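Local coordinates for agmatine N-acetyltransferase (Drosophila melanogaster, PDB 7CIW), which transfers the acetyl group of acetyl-CoA to the amine agmatine, and probably also acylates arylalkylamines such as serotonin and dopamine, at residues I9-V14 with F63-E68; L27-P32 with G132-L137; H159-V164 with T211-L216; C166-A171 with P204-V209. The protein carries 1 engineered substitution. All blocks are in the same frame, centred on the assembly; numbering follows the deposited sequence.

All four contacts reach the same mixed sheet of the GNAT fold but use it differently. Interactions 1 and 3 are antiparallel strand pairs held by backbone hydrogen bonds and apolar side chains. Both are partly buried, and their centres lie about 23 Å apart. Interactions 2 and 4 bring loops and helix ends to the sheet and both touch coenzyme A; interaction 2 is the buried one and has no hydrogen bond between its segments, whereas interaction 4 has a single direct one, to a histidine. Interactions 3 and 4 share strand 208-215 and meet where Phe-212 packs on Cys-166. Interactions 1 and 2 meet through Ile-9 and Leu-137.

Interaction 1: residues I9-V14 with F63-E68; sequences IVVRQV and FVALHE
The Phe-63 ring turns its edge to Arg-12 O, which lies near the ring plane 3.7 Å from Phe-63 CD1, while Gln-13 CA approaches the same ring obliquely. The Arg-12 guanidinium is met obliquely by Leu-66 CD1, and the His-67 ring has Glu-68 CG over one face, toward the rim. These groups border an antiparallel strand pair of the GNAT sheet; the axes of segments 10-13 and 63-67 run at 140°. Four backbone bonds join them: Val-10 and Leu-66 exchange two, the shorter from Leu-66 N to Val-10 O at 2.7 Å, and Arg-12 and Val-64 exchange two more. Val-11 with Ala-65 and Gln-13 with Phe-63 are the non-hydrogen-bonded pairs; on their face of the sheet Val-11 and Phe-63 meet helix 142-156. Beside them Ile-9 CG2 touches Ala-65 CB at 3.6 Å. The Gln-13 chain is extended beyond CG, and its NE2 bonds Gly-60 O. On the other face Arg-12 CG, anti to the carbonyl carbon (chi1 -53°), lies 3.6 Å from Leu-66 CD1. At the end of the pair Val-14 crosses Val-64 at about a right angle, with Val-14 CG2 3.6 Å from Val-64 CG1.

Interaction 2: residues L27-P32 with G132-L137; sequences LAHYYP and GVDPQL. With COA (coenzyme A), chain B; G0R (N-(4-carbamimidamidobutyl)ethanamide), chain C.
Packing between the segments rests on His-29, whose ring is set over Asp-134 and against Pro-135. Asp-134 CG lies 3.8 Å above one face, toward the rim, with ring and carboxylate planes 33° apart; Ala-28 CB covers the opposite face. The nearest polar atoms, His-29 NE2 and Asp-134 OD2, are 3.5 Å apart and form no hydrogen bond, and OD2 instead has a salt bridge to Arg-70. Pro-135 crosses the imidazole at about a right angle, its CD only 3.2 Å from His-29 ND1. Further in, Tyr-30 CD1 passes 4.1 Å from Gly-132 CA. No hydrogen bond joins the two segments; the ligands take two. Tyr-30 OH donates to O3 of the acetylated agmatine at 2.7 Å, an oxygen in the plane of the phenol ring at its edge. Val-133 N donates to O9P in the pantetheine arm of coenzyme A at 2.9 Å, the strand-to-pantetheine bond of GNAT enzymes. Asp-134 OD1 accepts from Gln-136 N, an Asx turn just after the strand. The contact thus sets the C-terminal part of helix 19-30 against the last residues of strand 125-133, which pairs with strand 70-80 and rests Val-133 on helix 142-156.

Interaction 3: residues H159-V164 with T211-L216; sequences HQLVSV and TFVLHL
Leu-161 and His-215 lie side by side and point the same way, and Leu-161 CD1 sits over one face of the imidazole, 3.8 Å from the ring centroid in a CH-pi contact. Turned to one side of the chain (chi2 73°), the same CD1 also reaches Val-213 CB, across which the leucine runs obliquely. An alanine at Leu-161 would probably leave this face of the His-215 ring without its methyl and open a gap beside Val-213. At the edge of the ring, in its plane, a water bonds ND1 at 2.7 Å and also donates to Gln-160 O, bridging the imidazole to that loop residue. On the other face of the sheet Val-162 and Leu-216 cross obliquely, with Val-162 CG2 3.7 Å from Leu-216 CD1, and the Val-164 and Phe-212 side chains do likewise, CG1 meeting CB. Leu-216 N donates to Gln-160 O at 2.9 Å from 60° above the carbonyl plane, so the last residue is held by backbone as well as side chain. Ser-163 OG turns to His-127 on the neighbouring strand. Paired backbone bonds join Val-162 with Leu-214 and Val-164 with Phe-212. This is an antiparallel pair in the GNAT sheet: strand 208-215 lies between 161-166 and 181-187, and Val-164 lines the acetylagmatine pocket.

Interaction 4: residues C166-A171 with P204-V209; sequences CTSVYA and PPHESV. Engineered in segment 166-171: Ala-171 (natural residue Ser). With COA (coenzyme A), chain B.
Val-169 N donates to His-206 ND1 at 3.1 Å, an N-H...N angle of 160°, with the donor close to the imidazole plane. At the same ring Tyr-170 CE2 comes 3.6 Å from His-206 CE1, the two ring planes being 84° apart. Pro-205 CG, after a cis peptide bond, lies 3.8 Å from Val-169 CG2 and equally near Tyr-170 OH. The phenol is held between two partners: the coenzyme A adenine on one face, C6A 3.3 Å above the ring plane and toward the rim, and Val-169 CG2 over the centre of the other. The engineered Ala-171, in place of the natural serine, puts CB 3.4 Å from the coenzyme sulfur S1P. An alanine at Tyr-170 would probably leave that face of the adenine without its aromatic cover and open a gap beside His-206 CE1. Ser-168 caps the helix beginning at Val-169 through a weak bond from Tyr-170 N to its OG. Farther out, a water donates to both Cys-166 O and Ser-208 O, and Thr-167 CG2 packs on Val-209 CG2. As acceptor for a backbone N-H, ND1 of His-206 needs its lone pair, so in a neutral ring the proton would probably sit on NE2.

Interaction 1: residues I9-V14 with F63-E68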
# COMPACT_ATOMS: atom_id res chain seq x y z
N ILE A 9 -8.83 18.92 -9.51
CA ILE A 9 -8.68 17.66 -8.79
C ILE A 9 -9.15 17.85 -7.36
O ILE A 9 -8.75 18.79 -6.68
CB ILE A 9 -7.23 17.13 -8.84
CG1 ILE A 9 -6.82 16.90 -10.29
CG2 ILE A 9 -7.14 15.83 -8.07
CD1 ILE A 9 -5.36 16.61 -10.46
N VAL A 10 -10.02 16.95 -6.92
CA VAL A 10 -10.60 16.96 -5.58
C VAL A 10 -10.29 15.63 -4.93
O VAL A 10 -10.39 14.59 -5.59
CB VAL A 10 -12.13 17.18 -5.61
CG1 VAL A 10 -12.67 17.39 -4.20
CG2 VAL A 10 -12.50 18.32 -6.53
N VAL A 11 -9.91 15.65 -3.66
CA VAL A 11 -9.70 14.42 -2.91
C VAL A 11 -10.97 14.10 -2.13
O VAL A 11 -11.56 14.97 -1.48
CB VAL A 11 -8.49 14.55 -1.97
CG1 VAL A 11 -8.43 13.39 -1.00
CG2 VAL A 11 -7.22 14.62 -2.79
N ARG A 12 -11.42 12.85 -2.24
CA ARG A 12 -12.63 12.39 -1.56
C ARG A 12 -12.35 11.08 -0.85
O ARG A 12 -11.47 10.31 -1.24
CB ARG A 12 -13.80 12.18 -2.54
CG ARG A 12 -14.11 13.36 -3.43
CD ARG A 12 -14.96 14.38 -2.69
NE ARG A 12 -16.25 13.84 -2.24
CZ ARG A 12 -17.32 13.69 -3.02
NH1 ARG A 12 -17.26 14.03 -4.30
NH2 ARG A 12 -18.44 13.19 -2.52
N GLN A 13 -13.15 10.81 0.17
CA GLN A 13 -13.12 9.52 0.83
C GLN A 13 -13.91 8.51 0.01
O GLN A 13 -14.99 8.82 -0.50
CB GLN A 13 -13.71 9.64 2.23
CG GLN A 13 -13.64 8.39 3.08
CD GLN A 13 -14.33 8.60 4.41
OE1 GLN A 13 -15.55 8.65 4.49
NE2 GLN A 13 -13.54 8.77 5.47
N VAL A 14 -13.36 7.31 -0.14
CA VAL A 14 -14.08 6.23 -0.81
C VAL A 14 -15.21 5.76 0.09
O VAL A 14 -14.99 5.39 1.26
CB VAL A 14 -13.14 5.07 -1.15
CG1 VAL A 14 -13.90 3.96 -1.87
CG2 VAL A 14 -11.98 5.57 -2.00
N PHE A 63 -8.84 6.92 0.09
CA PHE A 63 -9.12 8.20 -0.55
C PHE A 63 -8.80 8.15 -2.03
O PHE A 63 -7.92 7.41 -2.46
CB PHE A 63 -8.33 9.34 0.12
CG PHE A 63 -8.62 9.49 1.58
CD1 PHE A 63 -9.65 10.30 2.01
CD2 PHE A 63 -7.88 8.79 2.52
CE1 PHE A 63 -9.93 10.43 3.37
CE2 PHE A 63 -8.15 8.92 3.87
CZ PHE A 63 -9.18 9.73 4.29
N VAL A 64 -9.54 8.94 -2.81
CA VAL A 64 -9.29 9.07 -4.24
C VAL A 64 -9.19 10.53 -4.62
O VAL A 64 -9.80 11.41 -4.00
CB VAL A 64 -10.37 8.37 -5.08
CG1 VAL A 64 -10.29 6.86 -4.90
CG2 VAL A 64 -11.77 8.88 -4.73
N ALA A 65 -8.43 10.79 -5.68
CA ALA A 65 -8.43 12.09 -6.35
C ALA A 65 -9.31 11.99 -7.59
O ALA A 65 -9.16 11.05 -8.39
CB ALA A 65 -7.01 12.51 -6.73
N LEU A 66 -10.23 12.94 -7.73
CA LEU A 66 -11.24 12.96 -8.78
C LEU A 66 -10.99 14.12 -9.72
O LEU A 66 -10.66 15.23 -9.27
CB LEU A 66 -12.65 13.12 -8.20
CG LEU A 66 -13.28 12.02 -7.37
CD1 LEU A 66 -14.67 12.47 -6.89
CD2 LEU A 66 -13.37 10.76 -8.20
N HIS A 67 -11.18 13.88 -11.01
CA HIS A 67 -11.13 14.90 -12.04
C HIS A 67 -12.25 14.59 -13.02
O HIS A 67 -12.20 13.55 -13.69
CB HIS A 67 -9.76 14.92 -12.73
CG HIS A 67 -9.72 15.77 -13.96
ND1 HIS A 67 -9.69 17.15 -13.91
CD2 HIS A 67 -9.71 15.44 -15.27
CE1 HIS A 67 -9.66 17.63 -15.15
NE2 HIS A 67 -9.68 16.61 -15.99
N GLU A 68 -13.27 15.44 -13.07
CA GLU A 68 -14.45 15.23 -13.92
C GLU A 68 -15.15 13.91 -13.58
O GLU A 68 -15.64 13.20 -14.47
CB GLU A 68 -14.09 15.28 -15.40
CG GLU A 68 -13.36 16.53 -15.83
CD GLU A 68 -13.47 16.79 -17.32
OE1 GLU A 68 -13.10 17.90 -17.76
OE2 GLU A 68 -13.95 15.89 -18.04

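Interaction 2: residues L27-P32 with G132-L137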
# COMPACT_ATOMS: atom_id res chain seq x y z
N LEU A 27 -7.08 -1.58 -11.00
CA LEU A 27 -6.73 -2.55 -12.03
C LEU A 27 -6.10 -1.90 -13.26
O LEU A 27 -5.32 -2.54 -13.97
CB LEU A 27 -7.96 -3.37 -12.43
CG LEU A 27 -8.43 -4.28 -11.31
CD1 LEU A 27 -9.83 -4.80 -11.55
CD2 LEU A 27 -7.43 -5.44 -11.13
N ALA A 28 -6.42 -0.63 -13.52
CA ALA A 28 -5.89 0.03 -14.70
C ALA A 28 -4.50 0.63 -14.48
O ALA A 28 -3.66 0.56 -15.38
CB ALA A 28 -6.85 1.13 -15.16
N HIS A 29 -4.25 1.23 -13.31
CA HIS A 29 -3.09 2.08 -13.14
C HIS A 29 -2.28 1.81 -11.88
O HIS A 29 -1.24 2.45 -11.68
CB HIS A 29 -3.51 3.56 -13.15
CG HIS A 29 -4.10 3.99 -14.45
ND1 HIS A 29 -3.47 3.80 -15.66
CD2 HIS A 29 -5.29 4.58 -14.74
CE1 HIS A 29 -4.23 4.27 -16.63
NE2 HIS A 29 -5.34 4.74 -16.10
N TYR A 30 -2.73 0.90 -11.02
CA TYR A 30 -1.95 0.51 -9.85
C TYR A 30 -1.37 -0.88 -10.03
O TYR A 30 -0.15 -1.05 -10.10
CB TYR A 30 -2.82 0.55 -8.59
CG TYR A 30 -2.15 -0.04 -7.37
CD1 TYR A 30 -1.12 0.65 -6.72
CD2 TYR A 30 -2.53 -1.28 -6.87
CE1 TYR A 30 -0.49 0.11 -5.61
CE2 TYR A 30 -1.90 -1.83 -5.76
CZ TYR A 30 -0.89 -1.12 -5.14
OH TYR A 30 -0.27 -1.66 -4.03
N TYR A 31 -2.23 -1.88 -10.15
CA TYR A 31 -1.78 -3.27 -10.21
C TYR A 31 -0.83 -3.59 -11.37
O TYR A 31 0.12 -4.36 -11.14
CB TYR A 31 -3.00 -4.18 -10.28
CG TYR A 31 -3.68 -4.49 -8.96
CD1 TYR A 31 -3.04 -5.21 -7.96
CD2 TYR A 31 -5.01 -4.11 -8.76
CE1 TYR A 31 -3.69 -5.54 -6.78
CE2 TYR A 31 -5.67 -4.44 -7.58
CZ TYR A 31 -5.01 -5.16 -6.60
OH TYR A 31 -5.67 -5.49 -5.44
N PRO A 32 -1.02 -3.09 -12.59
CA PRO A 32 -0.10 -3.50 -13.68
C PRO A 32 1.34 -3.08 -13.46
O PRO A 32 2.24 -3.76 -13.98
CB PRO A 32 -0.70 -2.81 -14.92
CG PRO A 32 -2.16 -2.64 -14.57
CD PRO A 32 -2.15 -2.30 -13.11
N GLY A 132 -1.53 4.61 -5.90
CA GLY A 132 -1.35 4.65 -7.34
C GLY A 132 -1.86 5.95 -7.92
O GLY A 132 -2.80 6.55 -7.41
N VAL A 133 -1.20 6.40 -9.00
CA VAL A 133 -1.54 7.62 -9.71
C VAL A 133 -1.60 7.30 -11.20
O VAL A 133 -0.73 6.59 -11.71
CB VAL A 133 -0.52 8.75 -9.45
CG1 VAL A 133 -0.85 9.97 -10.29
CG2 VAL A 133 -0.51 9.14 -7.98
N ASP A 134 -2.65 7.78 -11.87
CA ASP A 134 -2.76 7.68 -13.33
C ASP A 134 -1.48 8.20 -13.97
O ASP A 134 -1.02 9.29 -13.63
CB ASP A 134 -3.98 8.50 -13.78
CG ASP A 134 -4.31 8.34 -15.27
OD1 ASP A 134 -3.42 8.40 -16.13
OD2 ASP A 134 -5.52 8.21 -15.57
N PRO A 135 -0.89 7.45 -14.90
CA PRO A 135 0.36 7.91 -15.54
C PRO A 135 0.27 9.31 -16.11
O PRO A 135 1.26 10.05 -16.09
CB PRO A 135 0.59 6.86 -16.63
CG PRO A 135 -0.09 5.64 -16.11
CD PRO A 135 -1.31 6.14 -15.40
N GLN A 136 -0.91 9.71 -16.60
CA GLN A 136 -1.07 11.05 -17.15
C GLN A 136 -1.01 12.14 -16.10
O GLN A 136 -0.86 13.32 -16.45
CB GLN A 136 -2.39 11.14 -17.91
CG GLN A 136 -2.36 10.44 -19.25
CD GLN A 136 -3.57 10.77 -20.10
OE1 GLN A 136 -4.71 10.69 -19.63
NE2 GLN A 136 -3.32 11.13 -21.35
N LEU A 137 -1.15 11.80 -14.82
CA LEU A 137 -1.10 12.78 -13.74
C LEU A 137 0.13 12.60 -12.85
O LEU A 137 0.20 13.22 -11.79
CB LEU A 137 -2.37 12.70 -12.90
CG LEU A 137 -3.69 13.34 -13.35
CD1 LEU A 137 -3.54 14.84 -13.53
CD2 LEU A 137 -4.24 12.70 -14.62
N1A COA B . 7.66 5.70 -13.53
C2A COA B . 8.56 6.62 -13.98
N3A COA B . 8.68 7.84 -13.35
C4A COA B . 7.91 8.14 -12.30
C5A COA B . 7.02 7.23 -11.86
C6A COA B . 6.90 6.01 -12.49
N6A COA B . 6.09 4.73 -12.38
N7A COA B . 6.35 7.74 -10.79
C8A COA B . 6.83 8.97 -10.55
N9A COA B . 7.78 9.20 -11.47
C1B COA B . 8.56 10.26 -11.75
C2B COA B . 7.61 11.43 -12.09
O2B COA B . 7.16 11.40 -13.50
C3B COA B . 8.29 12.55 -11.74
O3B COA B . 9.37 12.91 -12.65
P3B COA B . 9.19 13.98 -13.91
O7A COA B . 8.14 15.02 -13.58
O8A COA B . 10.55 14.60 -14.25
O9A COA B . 8.72 13.13 -15.08
C4B COA B . 9.10 12.11 -10.39
O4B COA B . 9.27 10.79 -10.46
C5B COA B . 8.37 12.52 -9.14
O5B COA B . 6.99 12.23 -9.32
P1A COA B . 5.96 12.07 -8.01
O1A COA B . 6.70 11.90 -6.68
O2A COA B . 4.98 13.23 -8.00
O3A COA B . 5.18 10.66 -8.29
P2A COA B . 3.56 10.39 -8.25
O4A COA B . 2.89 11.11 -9.38
O5A COA B . 3.03 10.76 -6.88
O6A COA B . 3.52 8.77 -8.51
CBP COA B . 3.47 6.61 -7.69
CCP COA B . 4.18 7.93 -7.62
CDP COA B . 2.06 6.79 -7.03
CEP COA B . 4.27 5.54 -6.92
CAP COA B . 3.39 6.19 -9.15
OAP COA B . 4.68 5.91 -9.62
C9P COA B . 2.52 4.94 -9.40
O9P COA B . 1.33 4.97 -9.40
N8P COA B . 3.20 3.69 -9.68
C7P COA B . 2.45 2.46 -10.00
C6P COA B . 1.83 1.72 -8.73
C5P COA B . 2.93 1.61 -7.71
O5P COA B . 3.99 1.10 -7.96
N4P COA B . 2.61 2.17 -6.37
C3P COA B . 3.55 2.22 -5.26
C2P COA B . 3.91 0.83 -4.71
S1P COA B . 4.87 1.28 -3.23
C10 G0R C . -1.15 -6.11 -3.34
N12 G0R C . -0.81 -6.70 -4.62
C1 G0R C . 1.77 1.50 -0.93
C2 G0R C . 1.84 0.25 -1.81
C5 G0R C . 2.67 -2.11 -2.14
C6 G0R C . 1.74 -3.20 -1.61
C7 G0R C . 1.96 -4.56 -2.30
C8 G0R C . 0.90 -4.95 -3.34
N4 G0R C . 2.57 -0.90 -1.34
N9 G0R C . -0.37 -5.32 -2.75
N11 G0R C . -2.41 -6.42 -2.71
O3 G0R C . 1.29 0.23 -2.86

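Interaction 3: residues H159-V164 with T211-L216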
# COMPACT_ATOMS: atom_id res chain seq x y z
N HIS A 159 -3.90 7.44 15.86
CA HIS A 159 -2.67 6.71 15.56
C HIS A 159 -1.46 7.61 15.77
O HIS A 159 -1.50 8.81 15.51
CB HIS A 159 -2.68 6.19 14.12
CG HIS A 159 -3.72 5.15 13.86
ND1 HIS A 159 -3.64 3.88 14.39
CD2 HIS A 159 -4.88 5.21 13.17
CE1 HIS A 159 -4.71 3.19 14.01
NE2 HIS A 159 -5.47 3.98 13.28
N GLN A 160 -0.38 7.01 16.26
CA GLN A 160 0.86 7.73 16.47
C GLN A 160 1.89 7.45 15.38
O GLN A 160 3.00 8.00 15.42
CB GLN A 160 1.44 7.38 17.84
CG GLN A 160 0.51 7.81 18.99
CD GLN A 160 0.89 7.15 20.30
OE1 GLN A 160 2.06 7.14 20.68
NE2 GLN A 160 -0.10 6.61 21.00
N LEU A 161 1.54 6.64 14.39
CA LEU A 161 2.50 6.19 13.40
C LEU A 161 1.76 5.86 12.12
O LEU A 161 0.64 5.35 12.18
CB LEU A 161 3.28 4.97 13.90
CG LEU A 161 4.56 4.61 13.15
CD1 LEU A 161 5.67 5.62 13.47
CD2 LEU A 161 5.00 3.18 13.50
N VAL A 162 2.39 6.17 10.99
CA VAL A 162 1.98 5.69 9.67
C VAL A 162 3.12 4.84 9.13
O VAL A 162 4.29 5.20 9.30
CB VAL A 162 1.68 6.85 8.69
CG1 VAL A 162 1.33 6.32 7.29
CG2 VAL A 162 0.57 7.73 9.22
N SER A 163 2.80 3.71 8.50
CA SER A 163 3.81 2.87 7.88
C SER A 163 3.42 2.56 6.44
O SER A 163 2.24 2.61 6.08
CB SER A 163 4.02 1.56 8.65
OG SER A 163 2.81 0.83 8.77
N VAL A 164 4.42 2.24 5.62
CA VAL A 164 4.16 1.94 4.21
C VAL A 164 5.31 1.10 3.65
O VAL A 164 6.48 1.40 3.91
CB VAL A 164 3.94 3.24 3.41
CG1 VAL A 164 5.17 4.18 3.52
CG2 VAL A 164 3.61 2.94 1.94
N THR A 211 10.59 -0.27 3.73
CA THR A 211 9.50 0.12 4.62
C THR A 211 9.85 1.43 5.32
O THR A 211 10.92 1.55 5.91
CB THR A 211 9.22 -0.97 5.64
OG1 THR A 211 8.84 -2.16 4.94
CG2 THR A 211 8.08 -0.57 6.57
N PHE A 212 8.93 2.39 5.24
CA PHE A 212 9.10 3.71 5.84
C PHE A 212 7.99 3.95 6.86
O PHE A 212 6.87 3.43 6.72
CB PHE A 212 9.04 4.81 4.79
CG PHE A 212 10.23 4.86 3.87
CD1 PHE A 212 10.32 4.02 2.77
CD2 PHE A 212 11.22 5.80 4.07
CE1 PHE A 212 11.40 4.10 1.91
CE2 PHE A 212 12.30 5.89 3.22
CZ PHE A 212 12.40 5.03 2.14
N VAL A 213 8.29 4.77 7.87
CA VAL A 213 7.30 5.20 8.84
C VAL A 213 7.34 6.72 8.99
O VAL A 213 8.35 7.37 8.73
CB VAL A 213 7.48 4.54 10.22
CG1 VAL A 213 7.45 3.04 10.10
CG2 VAL A 213 8.78 5.00 10.86
N LEU A 214 6.21 7.26 9.42
CA LEU A 214 6.09 8.67 9.78
C LEU A 214 5.50 8.75 11.17
O LEU A 214 4.45 8.16 11.44
CB LEU A 214 5.19 9.42 8.79
CG LEU A 214 5.00 10.90 9.10
CD1 LEU A 214 6.27 11.69 8.76
CD2 LEU A 214 3.78 11.45 8.37
N HIS A 215 6.16 9.49 12.07
CA HIS A 215 5.65 9.65 13.42
C HIS A 215 4.64 10.79 13.45
O HIS A 215 4.94 11.90 12.99
CB HIS A 215 6.80 9.91 14.40
CG HIS A 215 7.77 8.78 14.46
ND1 HIS A 215 7.68 7.77 15.40
CD2 HIS A 215 8.84 8.48 13.69
CE1 HIS A 215 8.65 6.90 15.20
NE2 HIS A 215 9.37 7.31 14.17
N LEU A 216 3.45 10.51 13.97
CA LEU A 216 2.36 11.49 14.06
C LEU A 216 2.32 12.16 15.41
O LEU A 216 2.73 11.56 16.41
CB LEU A 216 1.02 10.82 13.79
CG LEU A 216 0.88 10.20 12.40
CD1 LEU A 216 -0.52 9.64 12.23
CD2 LEU A 216 1.20 11.22 11.31
OXT LEU A 216 1.84 13.30 15.52
O HOH W 1 5.55 7.75 16.99
O HOH W 2 4.64 10.09 17.49

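Interaction 4: residues C166-A171 with P204-V209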
# COMPACT_ATOMS: atom_id res chain seq x y z
N CYS A 166 7.25 0.45 0.62
CA CYS A 166 7.53 0.96 -0.71
C CYS A 166 8.21 -0.12 -1.53
O CYS A 166 9.44 -0.28 -1.54
CB CYS A 166 8.37 2.23 -0.63
SG CYS A 166 7.52 3.60 0.19
N THR A 167 7.39 -0.92 -2.20
CA THR A 167 7.89 -1.90 -3.15
C THR A 167 8.47 -1.24 -4.39
O THR A 167 9.27 -1.87 -5.10
CB THR A 167 6.75 -2.85 -3.52
OG1 THR A 167 5.68 -2.09 -4.08
CG2 THR A 167 6.23 -3.56 -2.27
N SER A 168 8.11 0.01 -4.64
CA SER A 168 8.54 0.79 -5.79
C SER A 168 9.48 1.90 -5.33
O SER A 168 9.19 2.58 -4.34
CB SER A 168 7.33 1.39 -6.50
OG SER A 168 7.69 2.48 -7.33
N VAL A 169 10.59 2.10 -6.05
CA VAL A 169 11.52 3.16 -5.68
C VAL A 169 10.91 4.54 -5.85
O VAL A 169 11.34 5.49 -5.19
CB VAL A 169 12.84 3.10 -6.48
CG1 VAL A 169 13.48 1.74 -6.34
CG2 VAL A 169 12.60 3.46 -7.94
N TYR A 170 9.92 4.70 -6.74
CA TYR A 170 9.26 6.00 -6.87
C TYR A 170 8.46 6.32 -5.61
O TYR A 170 8.38 7.49 -5.20
CB TYR A 170 8.36 6.01 -8.10
CG TYR A 170 9.12 5.60 -9.34
CD1 TYR A 170 10.22 6.33 -9.76
CD2 TYR A 170 8.75 4.48 -10.07
CE1 TYR A 170 10.93 5.97 -10.87
CE2 TYR A 170 9.46 4.11 -11.19
CZ TYR A 170 10.55 4.86 -11.58
OH TYR A 170 11.28 4.50 -12.70
N ALA A 171 7.85 5.31 -5.00
CA ALA A 171 7.14 5.57 -3.76
C ALA A 171 8.13 5.84 -2.63
O ALA A 171 7.89 6.71 -1.79
CB ALA A 171 6.23 4.39 -3.41
N PRO A 204 13.30 -3.90 -12.88
CA PRO A 204 14.13 -2.79 -12.43
C PRO A 204 13.47 -1.47 -12.78
O PRO A 204 12.69 -1.39 -13.75
CB PRO A 204 15.44 -2.99 -13.20
CG PRO A 204 15.52 -4.48 -13.37
CD PRO A 204 14.08 -4.92 -13.60
N PRO A 205 13.74 -0.40 -12.02
CA PRO A 205 14.76 -0.25 -10.97
C PRO A 205 14.36 -0.74 -9.58
O PRO A 205 15.07 -0.46 -8.62
CB PRO A 205 14.98 1.26 -10.95
CG PRO A 205 13.60 1.82 -11.27
CD PRO A 205 12.93 0.82 -12.18
N HIS A 206 13.25 -1.47 -9.47
CA HIS A 206 12.72 -1.86 -8.17
C HIS A 206 13.45 -3.11 -7.69
O HIS A 206 13.09 -4.24 -8.02
CB HIS A 206 11.22 -2.10 -8.26
CG HIS A 206 10.51 -1.02 -9.00
ND1 HIS A 206 10.46 0.28 -8.53
CD2 HIS A 206 9.85 -1.02 -10.18
CE1 HIS A 206 9.78 1.02 -9.39
NE2 HIS A 206 9.41 0.26 -10.40
N GLU A 207 14.49 -2.90 -6.88
CA GLU A 207 15.33 -3.98 -6.40
C GLU A 207 14.97 -4.46 -5.00
O GLU A 207 15.46 -5.52 -4.60
CB GLU A 207 16.80 -3.55 -6.39
CG GLU A 207 17.33 -3.06 -7.70
CD GLU A 207 18.75 -2.54 -7.56
OE1 GLU A 207 19.61 -3.31 -7.07
OE2 GLU A 207 19.00 -1.37 -7.92
N SER A 208 14.17 -3.71 -4.25
CA SER A 208 13.91 -4.05 -2.85
C SER A 208 12.57 -3.47 -2.43
O SER A 208 12.04 -2.56 -3.07
CB SER A 208 15.00 -3.48 -1.94
OG SER A 208 14.99 -2.07 -2.05
N VAL A 209 12.02 -4.01 -1.34
CA VAL A 209 10.91 -3.38 -0.65
C VAL A 209 11.49 -2.62 0.53
O VAL A 209 12.21 -3.18 1.37
CB VAL A 209 9.82 -4.39 -0.23
CG1 VAL A 209 10.42 -5.61 0.47
CG2 VAL A 209 8.73 -3.71 0.64
N1A COA B . 7.66 5.70 -13.53
C2A COA B . 8.56 6.62 -13.98
N3A COA B . 8.68 7.84 -13.35
C4A COA B . 7.91 8.14 -12.30
C5A COA B . 7.02 7.23 -11.86
C6A COA B . 6.90 6.01 -12.49
N6A COA B . 6.09 4.73 -12.38
N7A COA B . 6.35 7.74 -10.79
C8A COA B . 6.83 8.97 -10.55
N9A COA B . 7.78 9.20 -11.47
C1B COA B . 8.56 10.26 -11.75
C2B COA B . 7.61 11.43 -12.09
O2B COA B . 7.16 11.40 -13.50
C3B COA B . 8.29 12.55 -11.74
O3B COA B . 9.37 12.91 -12.65
P3B COA B . 9.19 13.98 -13.91
O7A COA B . 8.14 15.02 -13.58
O8A COA B . 10.55 14.60 -14.25
O9A COA B . 8.72 13.13 -15.08
C4B COA B . 9.10 12.11 -10.39
O4B COA B . 9.27 10.79 -10.46
C5B COA B . 8.37 12.52 -9.14
O5B COA B . 6.99 12.23 -9.32
P1A COA B . 5.96 12.07 -8.01
O1A COA B . 6.70 11.90 -6.68
O2A COA B . 4.98 13.23 -8.00
O3A COA B . 5.18 10.66 -8.29
P2A COA B . 3.56 10.39 -8.25
O4A COA B . 2.89 11.11 -9.38
O5A COA B . 3.03 10.76 -6.88
O6A COA B . 3.52 8.77 -8.51
CBP COA B . 3.47 6.61 -7.69
CCP COA B . 4.18 7.93 -7.62
CDP COA B . 2.06 6.79 -7.03
CEP COA B . 4.27 5.54 -6.92
CAP COA B . 3.39 6.19 -9.15
OAP COA B . 4.68 5.91 -9.62
C9P COA B . 2.52 4.94 -9.40
O9P COA B . 1.33 4.97 -9.40
N8P COA B . 3.20 3.69 -9.68
C7P COA B . 2.45 2.46 -10.00
C6P COA B . 1.83 1.72 -8.73
C5P COA B . 2.93 1.61 -7.71
O5P COA B . 3.99 1.10 -7.96
N4P COA B . 2.61 2.17 -6.37
C3P COA B . 3.55 2.22 -5.26
C2P COA B . 3.91 0.83 -4.71
S1P COA B . 4.87 1.28 -3.23
O HOH W 3 11.64 0.43 -3.10